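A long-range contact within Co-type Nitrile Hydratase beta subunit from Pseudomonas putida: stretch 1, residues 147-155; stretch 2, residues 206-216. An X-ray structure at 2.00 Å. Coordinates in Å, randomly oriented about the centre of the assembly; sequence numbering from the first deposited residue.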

ATOM      1  N   HIS B 147     -14.411  10.694  -0.424  1.00 14.37           N
ATOM      2  CA  HIS B 147     -13.161   9.974  -0.673  1.00 12.42           C
ATOM      3  C   HIS B 147     -12.509  10.457  -1.975  1.00 13.26           C
ATOM      4  O   HIS B 147     -13.194  10.594  -2.987  1.00 13.92           O
ATOM      5  N   THR B 148     -11.197  10.696  -1.955  1.00  8.89           N
ATOM      6  CA  THR B 148     -10.463  11.022  -3.169  1.00 10.23           C
ATOM      7  C   THR B 148      -9.014  10.579  -3.039  1.00 13.48           C
ATOM      8  O   THR B 148      -8.524  10.374  -1.923  1.00 12.98           O
ATOM      9  N   ARG B 149      -8.321  10.430  -4.173  1.00 13.36           N
ATOM     10  CA  ARG B 149      -6.932   9.956  -4.126  1.00 13.83           C
ATOM     11  C   ARG B 149      -5.917  10.978  -4.631  1.00 16.98           C
ATOM     12  O   ARG B 149      -4.773  10.609  -4.910  1.00 15.76           O
ATOM     13  N   MET B 150      -6.321  12.243  -4.749  1.00 11.81           N
ATOM     14  CA  MET B 150      -5.380  13.310  -5.067  1.00 16.73           C
ATOM     15  C   MET B 150      -4.887  13.932  -3.788  1.00 14.01           C
ATOM     16  O   MET B 150      -5.643  14.648  -3.115  1.00 15.45           O
ATOM     17  N   PRO B 151      -3.630  13.648  -3.419  1.00 13.40           N
ATOM     18  CA  PRO B 151      -3.169  14.175  -2.131  1.00 13.49           C
ATOM     19  C   PRO B 151      -3.186  15.699  -2.132  1.00 16.02           C
ATOM     20  O   PRO B 151      -2.992  16.327  -3.180  1.00 11.56           O
ATOM     21  N   ARG B 152      -3.415  16.282  -0.961  1.00 12.13           N
ATOM     22  CA  ARG B 152      -3.449  17.731  -0.837  1.00 13.88           C
ATOM     23  C   ARG B 152      -2.174  18.353  -1.388  1.00 12.61           C
ATOM     24  O   ARG B 152      -2.232  19.391  -2.043  1.00 12.27           O
ATOM     25  N   TYR B 153      -1.026  17.714  -1.143  1.00 11.61           N
ATOM     26  CA  TYR B 153       0.256  18.299  -1.551  1.00 10.52           C
ATOM     27  C   TYR B 153       0.438  18.442  -3.072  1.00 14.07           C
ATOM     28  O   TYR B 153       1.348  19.140  -3.521  1.00 15.83           O
ATOM     29  N   THR B 154      -0.418  17.787  -3.856  1.00 15.51           N
ATOM     30  CA  THR B 154      -0.323  17.865  -5.315  1.00 12.50           C
ATOM     31  C   THR B 154      -1.270  18.904  -5.938  1.00 17.12           C
ATOM     32  O   THR B 154      -1.118  19.266  -7.107  1.00 16.05           O
ATOM     33  N   ARG B 155      -2.246  19.373  -5.168  1.00 11.97           N
ATOM     34  CA  ARG B 155      -3.319  20.168  -5.761  1.00 14.89           C
ATOM     35  C   ARG B 155      -2.839  21.542  -6.275  1.00 14.83           C
ATOM     36  O   ARG B 155      -2.122  22.258  -5.592  1.00 13.26           O
ATOM     37  N   THR B 206      12.562  14.034  -7.675  1.00 19.23           N
ATOM     38  CA  THR B 206      11.233  14.089  -8.256  1.00 15.31           C
ATOM     39  C   THR B 206      10.273  13.179  -7.486  1.00 15.44           C
ATOM     40  O   THR B 206      10.689  12.201  -6.845  1.00 12.92           O
ATOM     41  N   ILE B 207       8.993  13.528  -7.550  1.00 15.32           N
ATOM     42  CA  ILE B 207       7.944  12.803  -6.849  1.00 11.96           C
ATOM     43  C   ILE B 207       6.941  12.388  -7.888  1.00 15.65           C
ATOM     44  O   ILE B 207       6.444  13.229  -8.645  1.00 17.09           O
ATOM     45  N   ARG B 208       6.678  11.091  -7.965  1.00 12.12           N
ATOM     46  CA  ARG B 208       5.708  10.575  -8.902  1.00 12.77           C
ATOM     47  C   ARG B 208       4.444  10.216  -8.133  1.00 13.53           C
ATOM     48  O   ARG B 208       4.511   9.660  -7.037  1.00 13.77           O
ATOM     49  N   VAL B 209       3.300  10.559  -8.711  1.00 12.96           N
ATOM     50  CA  VAL B 209       2.009  10.302  -8.076  1.00 10.81           C
ATOM     51  C   VAL B 209       1.039   9.739  -9.105  1.00 15.16           C
ATOM     52  O   VAL B 209       1.001  10.204 -10.247  1.00 14.51           O
ATOM     53  N   ASP B 210       0.218   8.767  -8.708  1.00 11.92           N
ATOM     54  CA  ASP B 210      -0.749   8.216  -9.643  1.00 13.36           C
ATOM     55  C   ASP B 210      -2.112   8.897  -9.550  1.00 15.19           C
ATOM     56  O   ASP B 210      -2.753   8.905  -8.494  1.00 14.00           O
ATOM     57  N   LEU B 211      -2.554   9.459 -10.669  1.00 13.35           N
ATOM     58  CA  LEU B 211      -3.684  10.372 -10.649  1.00 13.91           C
ATOM     59  C   LEU B 211      -4.661  10.029 -11.761  1.00 16.18           C
ATOM     60  O   LEU B 211      -4.246   9.661 -12.863  1.00 16.28           O
ATOM     61  N   TRP B 212      -5.951  10.138 -11.463  1.00 10.22           N
ATOM     62  CA  TRP B 212      -6.989   9.819 -12.422  1.00 12.46           C
ATOM     63  C   TRP B 212      -7.180  10.955 -13.424  1.00 17.49           C
ATOM     64  O   TRP B 212      -6.923  12.117 -13.117  1.00 18.27           O
ATOM     65  N   ASP B 213      -7.621  10.605 -14.625  1.00 17.83           N
ATOM     66  CA  ASP B 213      -7.728  11.543 -15.744  1.00 17.13           C
ATOM     67  C   ASP B 213      -8.473  12.822 -15.358  1.00 17.48           C
ATOM     68  O   ASP B 213      -7.971  13.926 -15.584  1.00 16.53           O
ATOM     69  N   ASP B 214      -9.659  12.693 -14.769  1.00 15.79           N
ATOM     70  CA  ASP B 214     -10.406  13.904 -14.437  1.00 18.79           C
ATOM     71  C   ASP B 214      -9.933  14.632 -13.172  1.00 20.67           C
ATOM     72  O   ASP B 214     -10.591  15.560 -12.728  1.00 18.70           O
ATOM     73  N   TYR B 215      -8.794  14.218 -12.610  1.00 15.58           N
ATOM     74  CA  TYR B 215      -8.135  14.984 -11.549  1.00 19.64           C
ATOM     75  C   TYR B 215      -7.299  16.083 -12.196  1.00 17.79           C
ATOM     76  O   TYR B 215      -6.768  16.960 -11.509  1.00 19.40           O
ATOM     77  N   LEU B 216      -7.161  16.024 -13.519  1.00 16.21           N
ATOM     78  CA  LEU B 216      -6.160  16.834 -14.220  1.00 15.62           C
ATOM     79  C   LEU B 216      -6.751  17.783 -15.258  1.00 17.75           C
ATOM     80  O   LEU B 216      -7.883  17.594 -15.709  1.00 20.46           O
TER

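The loop and short 3-10 turn of residues 147-155 lie against a strand, 206-212, and the 3-10 turn that follows it. The contact buries 432 Å²; the CA atoms of M150 and L211 are 6.5 Å apart and those of T154 and V209 8.4 Å, which leaves room for side chains between them.

Y215 covers the most ground. Its CA-to-CB bond points toward the loop, and with chi1 in m the ring runs out along the chain at 148-150. At its tip the phenol reaches the backbone: R149 N donates a hydrogen bond to Y215 OH (2.9 Å, 155°). T148 OG1 also lies 3.4 Å from Y215 OH. A tyrosine suits this place because its flat ring offers a broad apolar surface while its hydroxyl accepts a hydrogen bond from the amide of R149.

M150 bends over that ring. Its chi angles (p, t, p) fold the flexible chain so that CG sits over one face of the Y215 ring, SD lies 5.2 Å from the ring centroid, and the terminal methyl curls round to the base of the tyrosine, with M150 CE 3.5 Å from Y215 CB. An unbranched, pliable side chain can follow such a contour. Nearer the backbone, M150 CB meets L211 CD2 at 4.1 Å. L211 starts out sideways, but its m, t rotamer swings this methyl into the shallow space beside M150 and P151, where P151 CD is 4.3 Å from L211 CD2.

R149 also sets out toward the strand, yet only its root packs there: R149 CB is 3.5 Å from W212 CZ3, on the six-membered ring of the indole. Three successive m torsions then lead the guanidinium away to hydrogen bonds elsewhere in the structure.

Farther along, V209 (t) points in, with V209 CG1 4.1 Å from P151 CD and V209 CG2 3.5 Å from Y153 OH; both methyls lie near T154 CG2, V209 CG2 at 3.9 Å and V209 CG1 at 4.2 Å. Y153, in p, begins sideways but brings its ring tip in, where I207 CG2 lies 3.9 Å from Y153 OH. Beta-branched residues thus supply compact bumps on this part of the strand, whereas R208 between them points away. T154 (p) serves both needs: its methyl packs on V209, while T154 OG1 donates to P151 O (2.8 Å), securing the turn.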

ATOM      1  CB  HIS B 147     -13.445   8.466  -0.750  1.00 12.69           C
ATOM      2  CG  HIS B 147     -12.217   7.619  -0.942  1.00 13.77           C
ATOM      3  ND1 HIS B 147     -11.181   7.584  -0.031  1.00 13.68           N
ATOM      4  CD2 HIS B 147     -11.880   6.753  -1.930  1.00 11.98           C
ATOM      5  CE1 HIS B 147     -10.251   6.737  -0.453  1.00 14.88           C
ATOM      6  NE2 HIS B 147     -10.652   6.218  -1.600  1.00 13.47           N
ATOM      7  CB  THR B 148     -10.516  12.544  -3.485  1.00 16.30           C
ATOM      8  OG1 THR B 148     -10.124  12.773  -4.849  1.00 16.00           O
ATOM      9  CG2 THR B 148      -9.595  13.346  -2.542  1.00 12.07           C
ATOM     10  CB  ARG B 149      -6.762   8.632  -4.911  1.00 11.85           C
ATOM     11  CG  ARG B 149      -7.645   7.491  -4.406  1.00 11.87           C
ATOM     12  CD  ARG B 149      -7.299   7.120  -2.945  1.00 13.22           C
ATOM     13  NE  ARG B 149      -6.038   6.398  -2.878  1.00 13.97           N
ATOM     14  CZ  ARG B 149      -5.455   5.991  -1.758  1.00 13.15           C
ATOM     15  NH1 ARG B 149      -5.999   6.240  -0.564  1.00  8.72           N
ATOM     16  NH2 ARG B 149      -4.322   5.322  -1.842  1.00 11.97           N
ATOM     17  CB  MET B 150      -5.997  14.402  -5.991  1.00 15.58           C
ATOM     18  CG  MET B 150      -7.365  14.932  -5.611  1.00 15.63           C
ATOM     19  SD  MET B 150      -7.608  16.628  -6.285  1.00 19.46           S
ATOM     20  CE  MET B 150      -7.717  16.292  -8.041  1.00 15.92           C
ATOM     21  CB  PRO B 151      -1.733  13.674  -2.025  1.00 11.96           C
ATOM     22  CG  PRO B 151      -1.678  12.433  -2.947  1.00 12.05           C
ATOM     23  CD  PRO B 151      -2.611  12.822  -4.097  1.00 12.74           C
ATOM     24  CB  ARG B 152      -3.623  18.134   0.623  1.00 16.57           C
ATOM     25  CG  ARG B 152      -4.752  19.112   0.824  1.00 34.10           C
ATOM     26  CD  ARG B 152      -5.130  19.338   2.303  1.00 31.84           C
ATOM     27  NE  ARG B 152      -5.574  20.723   2.480  1.00 33.74           N
ATOM     28  CZ  ARG B 152      -5.841  21.299   3.655  1.00 35.14           C
ATOM     29  NH1 ARG B 152      -6.236  22.574   3.703  1.00 24.00           N
ATOM     30  NH2 ARG B 152      -5.714  20.607   4.779  1.00 24.33           N
ATOM     31  CB  TYR B 153       1.456  17.561  -0.911  1.00 10.55           C
ATOM     32  CG  TYR B 153       1.794  16.203  -1.523  1.00 15.31           C
ATOM     33  CD1 TYR B 153       1.329  15.014  -0.938  1.00 12.69           C
ATOM     34  CD2 TYR B 153       2.584  16.109  -2.672  1.00 11.70           C
ATOM     35  CE1 TYR B 153       1.632  13.757  -1.504  1.00 11.98           C
ATOM     36  CE2 TYR B 153       2.908  14.872  -3.227  1.00 11.12           C
ATOM     37  CZ  TYR B 153       2.426  13.702  -2.647  1.00 13.27           C
ATOM     38  OH  TYR B 153       2.755  12.486  -3.216  1.00 13.87           O
ATOM     39  CB  THR B 154      -0.637  16.497  -6.002  1.00 12.28           C
ATOM     40  OG1 THR B 154      -2.016  16.181  -5.834  1.00 14.87           O
ATOM     41  CG2 THR B 154       0.237  15.357  -5.455  1.00 12.18           C
ATOM     42  CB  ARG B 155      -4.511  20.279  -4.796  1.00 15.70           C
ATOM     43  CG  ARG B 155      -5.104  18.911  -4.511  1.00 18.67           C
ATOM     44  CD  ARG B 155      -6.291  18.950  -3.578  1.00 14.46           C
ATOM     45  NE  ARG B 155      -6.467  17.644  -2.941  1.00 17.21           N
ATOM     46  CZ  ARG B 155      -7.184  17.453  -1.835  1.00 22.44           C
ATOM     47  NH1 ARG B 155      -7.807  18.483  -1.260  1.00 14.31           N
ATOM     48  NH2 ARG B 155      -7.286  16.248  -1.296  1.00 13.80           N
ATOM     49  CB  THR B 206      11.221  13.724  -9.773  1.00 22.29           C
ATOM     50  OG1 THR B 206      11.647  12.371  -9.956  1.00 21.16           O
ATOM     51  CG2 THR B 206      12.136  14.647 -10.556  1.00 25.71           C
ATOM     52  CB  ILE B 207       7.235  13.690  -5.800  1.00 15.61           C
ATOM     53  CG1 ILE B 207       8.210  14.132  -4.708  1.00 14.20           C
ATOM     54  CG2 ILE B 207       6.083  12.919  -5.159  1.00 12.31           C
ATOM     55  CD1 ILE B 207       9.149  15.292  -5.125  1.00 21.78           C
ATOM     56  CB  ARG B 208       6.292   9.381  -9.680  1.00 14.30           C
ATOM     57  CG  ARG B 208       7.322   9.853 -10.721  1.00 16.22           C
ATOM     58  CD  ARG B 208       8.036   8.748 -11.484  1.00 23.52           C
ATOM     59  NE  ARG B 208       8.934   9.353 -12.475  1.00 22.00           N
ATOM     60  CZ  ARG B 208       9.265   8.795 -13.630  1.00 24.12           C
ATOM     61  NH1 ARG B 208       8.787   7.599 -13.962  1.00 24.20           N
ATOM     62  NH2 ARG B 208      10.071   9.448 -14.457  1.00 22.85           N
ATOM     63  CB  VAL B 209       1.415  11.618  -7.480  1.00 13.87           C
ATOM     64  CG1 VAL B 209       0.186  11.323  -6.614  1.00 11.48           C
ATOM     65  CG2 VAL B 209       2.474  12.385  -6.663  1.00 11.63           C
ATOM     66  CB  ASP B 210      -0.866   6.692  -9.478  1.00 15.45           C
ATOM     67  CG  ASP B 210       0.444   5.978  -9.770  1.00 20.01           C
ATOM     68  OD1 ASP B 210       0.581   4.793  -9.389  1.00 18.80           O
ATOM     69  OD2 ASP B 210       1.344   6.614 -10.378  1.00 18.86           O
ATOM     70  CB  LEU B 211      -3.184  11.807 -10.801  1.00 11.62           C
ATOM     71  CG  LEU B 211      -2.363  12.292  -9.602  1.00 16.55           C
ATOM     72  CD1 LEU B 211      -1.621  13.565  -9.942  1.00 16.54           C
ATOM     73  CD2 LEU B 211      -3.245  12.498  -8.338  1.00 12.37           C
ATOM     74  CB  TRP B 212      -8.296   9.514 -11.701  1.00 12.63           C
ATOM     75  CG  TRP B 212      -8.398   8.086 -11.159  1.00 15.47           C
ATOM     76  CD1 TRP B 212      -9.169   7.068 -11.661  1.00 16.67           C
ATOM     77  CD2 TRP B 212      -7.710   7.543 -10.026  1.00 14.67           C
ATOM     78  NE1 TRP B 212      -8.998   5.931 -10.905  1.00 17.23           N
ATOM     79  CE2 TRP B 212      -8.112   6.201  -9.893  1.00 17.85           C
ATOM     80  CE3 TRP B 212      -6.801   8.065  -9.102  1.00 13.52           C
ATOM     81  CZ2 TRP B 212      -7.629   5.375  -8.879  1.00 15.37           C
ATOM     82  CZ3 TRP B 212      -6.334   7.240  -8.094  1.00 14.55           C
ATOM     83  CH2 TRP B 212      -6.756   5.921  -7.984  1.00 12.43           C
ATOM     84  CB  ASP B 213      -8.421  10.864 -16.939  1.00 16.22           C
ATOM     85  CG  ASP B 213      -8.364  11.700 -18.200  1.00 22.07           C
ATOM     86  OD1 ASP B 213      -8.989  12.768 -18.208  1.00 20.92           O
ATOM     87  OD2 ASP B 213      -7.700  11.281 -19.182  1.00 22.83           O
ATOM     88  CB  ASP B 214     -11.931  13.681 -14.441  1.00 16.81           C
ATOM     89  CG  ASP B 214     -12.412  12.815 -13.295  1.00 20.13           C
ATOM     90  OD1 ASP B 214     -11.603  12.442 -12.416  1.00 20.54           O
ATOM     91  OD2 ASP B 214     -13.616  12.497 -13.273  1.00 22.03           O
ATOM     92  CB  TYR B 215      -7.163  14.103 -10.760  1.00 13.87           C
ATOM     93  CG  TYR B 215      -7.750  13.127  -9.757  1.00 13.60           C
ATOM     94  CD1 TYR B 215      -9.126  12.940  -9.625  1.00 13.59           C
ATOM     95  CD2 TYR B 215      -6.899  12.366  -8.956  1.00 12.17           C
ATOM     96  CE1 TYR B 215      -9.637  12.023  -8.677  1.00 16.07           C
ATOM     97  CE2 TYR B 215      -7.386  11.451  -8.031  1.00 11.84           C
ATOM     98  CZ  TYR B 215      -8.745  11.279  -7.888  1.00 13.86           C
ATOM     99  OH  TYR B 215      -9.173  10.341  -6.954  1.00 15.27           O
ATOM    100  CB  LEU B 216      -5.133  15.929 -14.908  1.00 15.52           C
ATOM    101  CG  LEU B 216      -4.489  14.834 -14.061  1.00 18.51           C
ATOM    102  CD1 LEU B 216      -3.666  13.903 -14.932  1.00 15.35           C
ATOM    103  CD2 LEU B 216      -3.629  15.440 -12.947  1.00 17.80           C
TER